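PDB 3BPP: membrane-bound protease PH1510 from Pyrococcus horikoshii, which cleaves proteins as a serine protease, preferentially near hydrophobic or aromatic amino acids, and degrades casein and the stomatin homolog PH1511 in vitro. Local coordinates for residues 12-17 and 208-213; 180-185 and 198-203. The protein carries 1 engineered substitution. All coordinates share one frame; numbering follows the deposited sequence.

Contact 1 (12-17 and 208-213); sequences VAQIKG and LAPSFK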
ATOM      1  N   VAL A  12       9.203  -7.448  -2.116  1.00 30.15           N
ATOM      2  CA  VAL A  12       7.772  -7.597  -2.133  1.00 27.35           C
ATOM      3  C   VAL A  12       7.393  -8.097  -3.494  1.00 30.86           C
ATOM      4  O   VAL A  12       7.925  -7.623  -4.493  1.00 41.05           O
ATOM      5  CB  VAL A  12       6.979  -6.271  -1.798  1.00 28.43           C
ATOM      6  CG1 VAL A  12       5.520  -6.488  -2.016  1.00 15.11           C
ATOM      7  CG2 VAL A  12       7.247  -5.781  -0.365  1.00 20.83           C
ATOM      8  N   ALA A  13       6.478  -9.067  -3.511  1.00 29.40           N
ATOM      9  CA  ALA A  13       5.982  -9.685  -4.732  1.00 34.16           C
ATOM     10  C   ALA A  13       4.504 -10.038  -4.548  1.00 30.81           C
ATOM     11  O   ALA A  13       4.018 -10.149  -3.409  1.00 34.51           O
ATOM     12  CB  ALA A  13       6.828 -10.941  -5.072  1.00 28.89           C
ATOM     13  N   GLN A  14       3.781 -10.189  -5.650  1.00 35.26           N
ATOM     14  CA  GLN A  14       2.368 -10.591  -5.584  1.00 37.45           C
ATOM     15  C   GLN A  14       2.170 -11.997  -6.115  1.00 34.59           C
ATOM     16  O   GLN A  14       2.845 -12.400  -7.053  1.00 35.29           O
ATOM     17  CB  GLN A  14       1.455  -9.649  -6.368  1.00 23.05           C
ATOM     18  CG  GLN A  14       1.585  -8.161  -6.013  1.00 55.18           C
ATOM     19  CD  GLN A  14       2.376  -7.349  -7.044  1.00 51.91           C
ATOM     20  OE1 GLN A  14       1.948  -7.199  -8.190  1.00 52.78           O
ATOM     21  NE2 GLN A  14       3.524  -6.808  -6.628  1.00 59.90           N
ATOM     22  N   ILE A  15       1.243 -12.738  -5.509  1.00 30.16           N
ATOM     23  CA  ILE A  15       0.778 -14.024  -6.057  1.00 33.01           C
ATOM     24  C   ILE A  15      -0.752 -13.995  -6.039  1.00 22.31           C
ATOM     25  O   ILE A  15      -1.356 -13.779  -5.011  1.00 34.00           O
ATOM     26  CB  ILE A  15       1.325 -15.247  -5.252  1.00 32.24           C
ATOM     27  CG1 ILE A  15       2.856 -15.297  -5.290  1.00 27.90           C
ATOM     28  CG2 ILE A  15       0.659 -16.558  -5.731  1.00 36.60           C
ATOM     29  CD1 ILE A  15       3.427 -16.249  -6.288  1.00 30.44           C
ATOM     30  N   LYS A  16      -1.370 -14.136  -7.192  1.00 26.56           N
ATOM     31  CA  LYS A  16      -2.815 -14.004  -7.283  1.00 40.14           C
ATOM     32  C   LYS A  16      -3.343 -15.163  -8.083  1.00 38.46           C
ATOM     33  O   LYS A  16      -2.598 -15.743  -8.876  1.00 37.52           O
ATOM     34  CB  LYS A  16      -3.211 -12.691  -7.971  1.00 37.79           C
ATOM     35  CG  LYS A  16      -3.212 -11.480  -7.078  1.00 48.89           C
ATOM     36  CD  LYS A  16      -3.378 -10.174  -7.895  1.00 58.59           C
ATOM     37  CE  LYS A  16      -3.319  -8.923  -7.000  1.00 57.62           C
ATOM     38  NZ  LYS A  16      -2.031  -8.818  -6.239  1.00 55.80           N
ATOM     39  N   GLY A  17      -4.615 -15.509  -7.852  1.00 36.34           N
ATOM     40  CA  GLY A  17      -5.318 -16.492  -8.663  1.00 30.34           C
ATOM     41  C   GLY A  17      -5.126 -17.907  -8.184  1.00 35.92           C
ATOM     42  O   GLY A  17      -4.547 -18.148  -7.138  1.00 36.79           O
ATOM     43  N   LEU A 208       9.005  -6.498  -6.710  1.00 41.21           N
ATOM     44  CA  LEU A 208       9.125  -7.328  -7.894  1.00 34.65           C
ATOM     45  C   LEU A 208       7.824  -7.434  -8.650  1.00 32.76           C
ATOM     46  O   LEU A 208       6.777  -7.653  -8.062  1.00 44.00           O
ATOM     47  CB  LEU A 208       9.593  -8.718  -7.500  1.00 40.34           C
ATOM     48  CG  LEU A 208      10.858  -8.748  -6.668  1.00 25.76           C
ATOM     49  CD1 LEU A 208      11.052 -10.141  -5.997  1.00 41.51           C
ATOM     50  CD2 LEU A 208      12.029  -8.378  -7.510  1.00 28.50           C
ATOM     51  N   ALA A 209       7.903  -7.292  -9.968  1.00 39.80           N
ATOM     52  CA  ALA A 209       6.746  -7.391 -10.843  1.00 29.76           C
ATOM     53  C   ALA A 209       6.588  -8.800 -11.430  1.00 41.14           C
ATOM     54  O   ALA A 209       7.581  -9.531 -11.590  1.00 47.09           O
ATOM     55  CB  ALA A 209       6.855  -6.356 -11.963  1.00 41.11           C
ATOM     56  N   PRO A 210       5.336  -9.202 -11.744  1.00 37.81           N
ATOM     57  CA  PRO A 210       5.167 -10.438 -12.500  1.00 41.39           C
ATOM     58  C   PRO A 210       5.971 -10.351 -13.808  1.00 58.93           C
ATOM     59  O   PRO A 210       6.551  -9.301 -14.100  1.00 64.68           O
ATOM     60  CB  PRO A 210       3.671 -10.454 -12.815  1.00 44.94           C
ATOM     61  CG  PRO A 210       3.033  -9.592 -11.774  1.00 46.95           C
ATOM     62  CD  PRO A 210       4.055  -8.558 -11.405  1.00 37.43           C
ATOM     63  N   SER A 211       6.034 -11.440 -14.573  1.00 61.37           N
ATOM     64  CA  SER A 211       6.562 -11.377 -15.941  1.00 57.08           C
ATOM     65  C   SER A 211       5.408 -11.339 -16.930  1.00 62.11           C
ATOM     66  O   SER A 211       4.232 -11.335 -16.529  1.00 61.89           O
ATOM     67  CB  SER A 211       7.487 -12.553 -16.237  1.00 58.79           C
ATOM     68  OG  SER A 211       6.777 -13.777 -16.147  1.00 61.09           O
ATOM     69  N   PHE A 212       5.745 -11.279 -18.217  1.00 75.02           N
ATOM     70  CA  PHE A 212       4.739 -11.297 -19.272  1.00 81.09           C
ATOM     71  C   PHE A 212       4.150 -12.709 -19.449  1.00 77.29           C
ATOM     72  O   PHE A 212       2.957 -12.864 -19.771  1.00 67.38           O
ATOM     73  CB  PHE A 212       5.303 -10.742 -20.591  1.00 93.33           C
ATOM     74  CG  PHE A 212       4.307 -10.751 -21.723  1.00100.81           C
ATOM     75  CD1 PHE A 212       3.142  -9.973 -21.654  1.00 99.92           C
ATOM     76  CD2 PHE A 212       4.519 -11.553 -22.850  1.00101.68           C
ATOM     77  CE1 PHE A 212       2.210  -9.993 -22.690  1.00102.16           C
ATOM     78  CE2 PHE A 212       3.595 -11.579 -23.894  1.00101.11           C
ATOM     79  CZ  PHE A 212       2.437 -10.796 -23.814  1.00101.16           C
ATOM     80  N   LYS A 213       4.995 -13.720 -19.222  1.00 77.00           N
ATOM     81  CA  LYS A 213       4.565 -15.127 -19.155  1.00 80.02           C
ATOM     82  C   LYS A 213       3.530 -15.354 -18.042  1.00 71.38           C
ATOM     83  O   LYS A 213       2.495 -15.971 -18.284  1.00 71.19           O
ATOM     84  CB  LYS A 213       5.763 -16.074 -18.960  1.00 80.76           C
ATOM     85  CG  LYS A 213       6.740 -16.151 -20.132  1.00 83.50           C
ATOM     86  CD  LYS A 213       7.940 -17.046 -19.786  1.00 82.39           C
ATOM     87  CE  LYS A 213       8.841 -17.301 -20.991  1.00 81.08           C
ATOM     88  NZ  LYS A 213       8.256 -18.294 -21.941  1.00 72.36           N
TER
HETATM   89  O   HOH W   1       5.356  -9.988  -8.025  1.00 38.77           O
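Gln14 and Leu208 share a first torsion of -53°, with CG beside the backbone N; in Leu208 this sets CB and CG next to Val12 O, at 3.6 and 3.8 Å. In Gln14 the bend at the second torsion (chi2 103°) turns the amide toward Leu208 O and the Pro210 ring. Its NE2 comes to 3.7 Å from Leu208 O, a polar approach rather than a hydrogen bond, while OE1 lies 4.1 Å from CD of Pro210. The direct backbone link sits two residues earlier, at Val12: Leu208 N donates to Val12 O over 2.7 Å with an almost straight N-H...O angle of 177°. Beside this bond Leu208 CB also packs against Ala13 CB at 4.3 Å. The bond continues the parallel pairing of strand 9-16 with strand 204-207, outermost within this chain, in which Val12 also bonds Arg206, within the main sheet of the ClpP/crotonase-type N-terminal domain. The next rung of that parallel ladder would join Gln14 N to Leu208 O, but the two backbones have parted and a water stands between them. It accepts from Gln14 N at 2.9 Å and donates to Leu208 O at 2.7 Å. Strand 41-47 flanks Gln14 through Glu45, and Asn176 of the second subunit packs on it. Beyond Pro210 the chain turns into helix 212-220, with Ser211 as N-cap: its OG caps a backbone N of the first turn, and its own N is bonded by Asp214 OD1.

Contact 2 (180-185 and 198-203); sequences KKSNGM and LNFTNV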
ATOM      1  N   LYS A 180       6.180  -1.611   9.799  1.00 56.62           N
ATOM      2  CA  LYS A 180       6.125  -0.987  11.127  1.00 49.83           C
ATOM      3  C   LYS A 180       5.784  -2.003  12.226  1.00 44.94           C
ATOM      4  O   LYS A 180       6.549  -2.187  13.170  1.00 45.81           O
ATOM      5  CB  LYS A 180       5.099   0.175  11.146  1.00 45.27           C
ATOM      6  CG  LYS A 180       5.659   1.572  10.814  1.00 55.65           C
ATOM      7  CD  LYS A 180       4.593   2.596  10.297  1.00 57.85           C
ATOM      8  CE  LYS A 180       3.304   2.665  11.154  1.00 70.13           C
ATOM      9  NZ  LYS A 180       2.110   3.236  10.420  1.00 62.38           N
ATOM     10  N   LYS A 181       4.625  -2.646  12.096  1.00 40.29           N
ATOM     11  CA  LYS A 181       4.097  -3.544  13.099  1.00 28.59           C
ATOM     12  C   LYS A 181       4.812  -4.928  13.227  1.00 42.81           C
ATOM     13  O   LYS A 181       4.551  -5.672  14.193  1.00 40.25           O
ATOM     14  CB  LYS A 181       2.615  -3.813  12.834  1.00 35.84           C
ATOM     15  CG  LYS A 181       1.628  -2.710  13.102  1.00 33.07           C
ATOM     16  CD  LYS A 181       0.247  -3.325  12.984  1.00 35.96           C
ATOM     17  CE  LYS A 181      -0.854  -2.334  13.106  1.00 39.27           C
ATOM     18  NZ  LYS A 181      -2.143  -3.070  13.263  1.00 42.09           N
ATOM     19  N   SER A 182       5.651  -5.272  12.243  1.00 44.91           N
ATOM     20  CA  SER A 182       6.422  -6.527  12.182  1.00 36.99           C
ATOM     21  C   SER A 182       7.846  -6.328  12.654  1.00 45.88           C
ATOM     22  O   SER A 182       8.615  -7.283  12.715  1.00 43.38           O
ATOM     23  CB  SER A 182       6.543  -7.028  10.743  1.00 44.41           C
ATOM     24  OG  SER A 182       5.302  -7.338  10.172  1.00 44.45           O
ATOM     25  N   ASN A 183       8.230  -5.090  12.935  1.00 49.12           N
ATOM     26  CA  ASN A 183       9.574  -4.841  13.418  1.00 55.70           C
ATOM     27  C   ASN A 183       9.758  -5.517  14.777  1.00 60.62           C
ATOM     28  O   ASN A 183       8.824  -5.522  15.622  1.00 46.04           O
ATOM     29  CB  ASN A 183       9.886  -3.345  13.499  1.00 59.23           C
ATOM     30  CG  ASN A 183      11.328  -3.029  13.112  1.00 60.31           C
ATOM     31  OD1 ASN A 183      12.116  -3.926  12.822  1.00 54.34           O
ATOM     32  ND2 ASN A 183      11.668  -1.752  13.085  1.00 64.31           N
ATOM     33  N   GLY A 184      10.938  -6.126  14.951  1.00 54.20           N
ATOM     34  CA  GLY A 184      11.270  -6.893  16.148  1.00 60.76           C
ATOM     35  C   GLY A 184      10.256  -7.977  16.475  1.00 62.95           C
ATOM     36  O   GLY A 184       9.987  -8.262  17.652  1.00 65.40           O
ATOM     37  N   MET A 185       9.653  -8.553  15.437  1.00 56.10           N
ATOM     38  CA  MET A 185       8.932  -9.801  15.597  1.00 50.55           C
ATOM     39  C   MET A 185       9.857 -10.979  15.287  1.00 52.65           C
ATOM     40  O   MET A 185      10.818 -10.851  14.514  1.00 44.78           O
ATOM     41  CB  MET A 185       7.641  -9.841  14.797  1.00 49.96           C
ATOM     42  CG  MET A 185       6.444  -9.385  15.604  1.00 48.30           C
ATOM     43  SD  MET A 185       4.955  -9.659  14.651  1.00 53.27           S
ATOM     44  CE  MET A 185       3.653  -9.516  15.881  1.00 55.99           C
ATOM     45  N   LEU A 198      12.919 -10.098  13.398  1.00 52.89           N
ATOM     46  CA  LEU A 198      12.731  -9.216  12.228  1.00 59.28           C
ATOM     47  C   LEU A 198      13.206  -7.793  12.503  1.00 52.41           C
ATOM     48  O   LEU A 198      12.867  -7.199  13.523  1.00 43.23           O
ATOM     49  CB  LEU A 198      11.266  -9.244  11.714  1.00 49.81           C
ATOM     50  CG  LEU A 198      10.729 -10.560  11.109  1.00 42.38           C
ATOM     51  CD1 LEU A 198       9.249 -10.452  10.703  1.00 32.97           C
ATOM     52  CD2 LEU A 198      11.594 -11.050   9.924  1.00 23.60           C
ATOM     53  N   ASN A 199      14.022  -7.270  11.599  1.00 59.90           N
ATOM     54  CA  ASN A 199      14.541  -5.926  11.766  1.00 67.41           C
ATOM     55  C   ASN A 199      14.296  -5.031  10.553  1.00 65.86           C
ATOM     56  O   ASN A 199      15.136  -4.935   9.655  1.00 63.65           O
ATOM     57  CB  ASN A 199      16.030  -5.958  12.146  1.00 72.25           C
ATOM     58  CG  ASN A 199      16.509  -4.646  12.773  1.00 77.35           C
ATOM     59  OD1 ASN A 199      17.659  -4.241  12.576  1.00 76.57           O
ATOM     60  ND2 ASN A 199      15.624  -3.978  13.529  1.00 70.07           N
ATOM     61  N   PHE A 200      13.138  -4.372  10.537  1.00 64.17           N
ATOM     62  CA  PHE A 200      12.803  -3.425   9.472  1.00 62.05           C
ATOM     63  C   PHE A 200      12.924  -1.961   9.917  1.00 72.63           C
ATOM     64  O   PHE A 200      11.998  -1.169   9.683  1.00 69.72           O
ATOM     65  CB  PHE A 200      11.379  -3.643   8.964  1.00 49.46           C
ATOM     66  CG  PHE A 200      11.019  -5.075   8.694  1.00 45.75           C
ATOM     67  CD1 PHE A 200      11.796  -5.863   7.849  1.00 47.61           C
ATOM     68  CD2 PHE A 200       9.861  -5.617   9.252  1.00 37.97           C
ATOM     69  CE1 PHE A 200      11.443  -7.173   7.582  1.00 47.02           C
ATOM     70  CE2 PHE A 200       9.498  -6.925   8.985  1.00 45.83           C
ATOM     71  CZ  PHE A 200      10.295  -7.707   8.144  1.00 44.34           C
ATOM     72  N   THR A 201      14.041  -1.597  10.554  1.00 75.42           N
ATOM     73  CA  THR A 201      14.246  -0.201  10.956  1.00 71.61           C
ATOM     74  C   THR A 201      14.635   0.668   9.757  1.00 73.84           C
ATOM     75  O   THR A 201      13.827   1.484   9.300  1.00 73.19           O
ATOM     76  CB  THR A 201      15.219  -0.054  12.148  1.00 68.18           C
ATOM     77  OG1 THR A 201      14.512  -0.327  13.359  1.00 64.60           O
ATOM     78  CG2 THR A 201      15.764   1.357  12.242  1.00 73.62           C
ATOM     79  N   ASN A 202      15.838   0.476   9.226  1.00 74.06           N
ATOM     80  CA  ASN A 202      16.297   1.303   8.111  1.00 76.11           C
ATOM     81  C   ASN A 202      15.994   0.701   6.747  1.00 74.60           C
ATOM     82  O   ASN A 202      16.670   1.016   5.750  1.00 71.42           O
ATOM     83  CB  ASN A 202      17.792   1.605   8.236  1.00 77.82           C
ATOM     84  CG  ASN A 202      18.068   3.072   8.453  1.00 79.12           C
ATOM     85  OD1 ASN A 202      17.587   3.677   9.416  1.00 78.47           O
ATOM     86  ND2 ASN A 202      18.842   3.662   7.552  1.00 82.78           N
ATOM     87  N   VAL A 203      14.957  -0.136   6.695  1.00 65.56           N
ATOM     88  CA  VAL A 203      14.826  -1.072   5.583  1.00 50.93           C
ATOM     89  C   VAL A 203      14.421  -0.431   4.275  1.00 47.21           C
ATOM     90  O   VAL A 203      13.542   0.422   4.257  1.00 56.13           O
ATOM     91  CB  VAL A 203      13.961  -2.292   5.949  1.00 47.81           C
ATOM     92  CG1 VAL A 203      12.466  -2.042   5.681  1.00 49.62           C
ATOM     93  CG2 VAL A 203      14.470  -3.506   5.207  1.00 38.97           C
TER
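Asn183 and Phe200 meet where a type II turn, Ser182 to Met185, follows helix 175-181 and is tied to the irregular chain leading into strand 204-207, outermost within this chain in the main sheet of the ClpP/crotonase-type domain. From the CB of Asn183 the side chain reaches across to the other segment, and its CG comes to 3.4 Å from Phe200 N. A chi2 of -2° sets OD1 on the same side as CA, facing Phe200 N, and leaves ND2 pointing on to Thr201. OD1 accepts from Phe200 N, the donor well above the carbonyl plane and the N-H...O angle 139°; the modelled 2.5 Å is doubtfully short. On the other branch, ND2 donates to Thr201 OG1 over 3.2 Å, with the hydroxyl oxygen tilted slightly from the amide plane. With an alanine here, Phe200 N is likely to lose its acceptor and Thr201 OG1 its donor, setting the 199-201 loop freer to shift. Two backbone bonds follow on the Leu198 side. The single N-H of Gly184, at positive phi, goes mainly to Leu198 O (2.6 Å) and weakly to Asn183 OD1 (3.3 Å); Leu198 N donates to Met185 O over a very short, doubtful distance. The CB of Leu198 lies against Ser182 O and Met185 O. Ser182 sends its OG back to Leu178 O in the helix, while its CB abuts the Phe200 ring edge, 3.4 Å from CE2.

Contact 2 is nested along the chain within the loop closed by contact 1: 12-17 comes first, then 180-185, 198-203 and finally 208-213. Their centres are 24 Å apart and their nearest atoms about 9 Å, so they do not touch. Strand 204-207, outermost within this chain in the six-stranded parallel sheet, joins them: 198-203 leads into it and 208-213 leaves it. They also share neighbouring strand 9-16, since Phe200 and Val203 pack on its Val10 while contact 1 uses its later half. They thus lie at the entry to and exit from the last strand of the sheet along the chain, away from the annotated active-site and substrate-binding residues.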